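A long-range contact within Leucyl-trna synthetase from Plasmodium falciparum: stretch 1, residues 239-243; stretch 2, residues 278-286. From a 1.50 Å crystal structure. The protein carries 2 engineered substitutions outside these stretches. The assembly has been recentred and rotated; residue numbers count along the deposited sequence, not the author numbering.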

# COMPACT_ATOMS: atom_id res chain seq x y z
N TYR A 239 -9.01 5.66 -1.73
CA TYR A 239 -8.40 6.73 -0.99
C TYR A 239 -7.47 6.13 0.04
O TYR A 239 -7.78 5.05 0.60
CB TYR A 239 -9.46 7.62 -0.35
CG TYR A 239 -10.38 8.21 -1.41
CD1 TYR A 239 -9.90 9.08 -2.36
CD2 TYR A 239 -11.69 7.79 -1.50
CE1 TYR A 239 -10.77 9.57 -3.35
CE2 TYR A 239 -12.56 8.31 -2.47
CZ TYR A 239 -12.05 9.15 -3.39
OH TYR A 239 -12.93 9.66 -4.36
N ILE A 240 -6.42 6.88 0.33
CA ILE A 240 -5.51 6.50 1.44
C ILE A 240 -6.16 6.88 2.77
O ILE A 240 -6.49 8.05 3.00
CB ILE A 240 -4.12 7.10 1.31
CG1 ILE A 240 -3.47 6.57 0.07
CG2 ILE A 240 -3.26 6.74 2.53
CD1 ILE A 240 -2.10 7.10 -0.28
N LEU A 241 -6.27 5.90 3.69
CA LEU A 241 -6.82 6.10 5.00
C LEU A 241 -5.82 5.72 6.10
O LEU A 241 -4.97 4.89 5.83
CB LEU A 241 -8.07 5.27 5.19
CG LEU A 241 -9.30 5.47 4.31
CD1 LEU A 241 -10.40 4.53 4.76
CD2 LEU A 241 -9.77 6.90 4.44
N PRO A 242 -5.93 6.33 7.27
CA PRO A 242 -4.98 6.04 8.35
C PRO A 242 -5.33 4.80 9.16
O PRO A 242 -6.45 4.63 9.58
CB PRO A 242 -5.05 7.28 9.20
CG PRO A 242 -6.48 7.71 9.08
CD PRO A 242 -6.83 7.45 7.63
N MET A 243 -4.31 3.95 9.40
CA MET A 243 -4.46 2.76 10.25
C MET A 243 -3.23 2.74 11.14
O MET A 243 -2.13 2.44 10.68
CB MET A 243 -4.59 1.53 9.40
CG MET A 243 -4.66 0.20 10.19
SD MET A 243 -4.70 -1.27 9.13
CE MET A 243 -6.39 -1.82 9.24
N TYR A 278 -13.89 13.48 13.69
CA TYR A 278 -12.47 13.43 14.07
C TYR A 278 -11.56 13.32 12.84
O TYR A 278 -10.60 14.08 12.68
CB TYR A 278 -12.16 12.31 15.09
CG TYR A 278 -10.69 12.03 15.33
CD1 TYR A 278 -9.97 12.73 16.33
CD2 TYR A 278 -10.01 11.05 14.60
CE1 TYR A 278 -8.63 12.46 16.57
CE2 TYR A 278 -8.66 10.79 14.84
CZ TYR A 278 -7.98 11.49 15.82
OH TYR A 278 -6.64 11.21 16.05
N TYR A 279 -11.91 12.40 11.95
CA TYR A 279 -11.05 12.06 10.82
C TYR A 279 -11.02 13.13 9.73
O TYR A 279 -9.97 13.43 9.18
CB TYR A 279 -11.41 10.68 10.27
CG TYR A 279 -10.83 9.54 11.13
CD1 TYR A 279 -9.50 9.16 11.02
CD2 TYR A 279 -11.61 8.88 12.06
CE1 TYR A 279 -8.96 8.14 11.82
CE2 TYR A 279 -11.09 7.86 12.85
CZ TYR A 279 -9.76 7.50 12.73
OH TYR A 279 -9.25 6.47 13.49
N CYS A 280 -12.17 13.71 9.42
CA CYS A 280 -12.26 14.74 8.39
C CYS A 280 -11.71 16.10 8.89
O CYS A 280 -11.21 16.91 8.09
CB CYS A 280 -13.71 14.84 7.88
SG CYS A 280 -14.27 13.31 7.03
N GLU A 281 -11.75 16.31 10.21
CA GLU A 281 -11.13 17.48 10.87
C GLU A 281 -9.61 17.34 10.82
O GLU A 281 -8.92 18.28 10.43
CB GLU A 281 -11.64 17.62 12.33
CG GLU A 281 -10.84 18.46 13.33
CD GLU A 281 -10.95 19.96 13.12
OE1 GLU A 281 -11.94 20.60 13.60
OE2 GLU A 281 -10.03 20.50 12.48
N LYS A 282 -9.11 16.15 11.21
CA LYS A 282 -7.67 15.93 11.38
C LYS A 282 -6.90 15.79 10.07
O LYS A 282 -5.77 16.26 9.97
CB LYS A 282 -7.43 14.67 12.25
CG LYS A 282 -5.96 14.38 12.56
CD LYS A 282 -5.83 13.40 13.71
CE LYS A 282 -4.39 12.92 13.92
NZ LYS A 282 -3.49 14.00 14.40
N TYR A 283 -7.50 15.10 9.09
CA TYR A 283 -6.83 14.78 7.82
C TYR A 283 -7.51 15.41 6.63
O TYR A 283 -8.63 15.96 6.73
CB TYR A 283 -6.82 13.27 7.60
CG TYR A 283 -6.12 12.47 8.70
CD1 TYR A 283 -4.73 12.39 8.74
CD2 TYR A 283 -6.85 11.80 9.68
CE1 TYR A 283 -4.07 11.66 9.74
CE2 TYR A 283 -6.20 11.05 10.70
CZ TYR A 283 -4.82 10.98 10.71
OH TYR A 283 -4.18 10.27 11.67
N ASN A 284 -6.86 15.32 5.48
CA ASN A 284 -7.47 15.85 4.25
C ASN A 284 -8.45 14.81 3.71
O ASN A 284 -8.20 14.20 2.64
CB ASN A 284 -6.38 16.21 3.23
CG ASN A 284 -5.45 17.32 3.71
OD1 ASN A 284 -4.23 17.23 3.54
ND2 ASN A 284 -6.01 18.37 4.30
N LEU A 285 -9.55 14.63 4.47
CA LEU A 285 -10.63 13.66 4.19
C LEU A 285 -11.99 14.34 4.25
O LEU A 285 -12.22 15.18 5.09
CB LEU A 285 -10.65 12.48 5.21
CG LEU A 285 -9.58 11.42 5.08
CD1 LEU A 285 -9.70 10.48 6.28
CD2 LEU A 285 -9.74 10.66 3.77
N LYS A 286 -12.88 13.93 3.35
CA LYS A 286 -14.27 14.39 3.35
C LYS A 286 -15.20 13.22 3.47
O LYS A 286 -14.88 12.14 2.95
CB LYS A 286 -14.58 15.21 2.09
CG LYS A 286 -13.69 16.44 1.91
CD LYS A 286 -13.31 16.69 0.46
CE LYS A 286 -12.30 15.67 -0.07
NZ LYS A 286 -11.89 15.97 -1.47
O HOH W 1 -6.87 5.63 12.45

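This is a small, apolar side-chain contact, burying 216 Å² summed over both sides, in which the end of a strand rests against the last turn of a helix and the segment that follows it, with one water supplying the polar link. The backbones stay well apart: the nearest CA pairs are Leu241 CA to Leu285 CA at 8.5 Å and Pro242 CA to Tyr279 CA at 8.9 Å. That spacing leaves room for side chains between the two stretches, and no direct hydrogen bond crosses.

Pro242 is the centre of the contact, with 76 Å² of its surface covered by the other stretch. Pro242 CG lies 3.7 Å from Tyr279 CE1 and 3.7 Å from Tyr283 CE2, so a single ring carbon touches both aromatic rings. The two tyrosines are four residues apart, and the helical bond from Tyr283 N to Tyr279 O (3.0 Å) spans this interval; both CA-to-CB bonds point toward the strand. Pro242 CG also sits 4.2 Å from the centroid of the Tyr283 ring, 29° off its normal, an off-centre CH-pi interaction in which a proline C-H can meet the aromatic pi electrons.

Tyr283 is the first residue to leave helical phi/psi, and beyond it Leu285 also directs its CB toward the strand. Leu285 CD2 meets Leu241 CD2 at 3.8 Å, a methyl-to-methyl van der Waals contact; Leu241 starts sideways, but the end of its side chain comes nearer. A looser approach, Leu285 CD1 to Pro242 CD at 4.4 Å, links this leucine pair to the proline cluster.

The polar link lies beside the proline. Water 1 donates to Pro242 O at 3.1 Å and hydrogen-bonds Tyr279 OH at 2.7 Å, joining a strand carbonyl to the phenol of a ring that also packs against the proline.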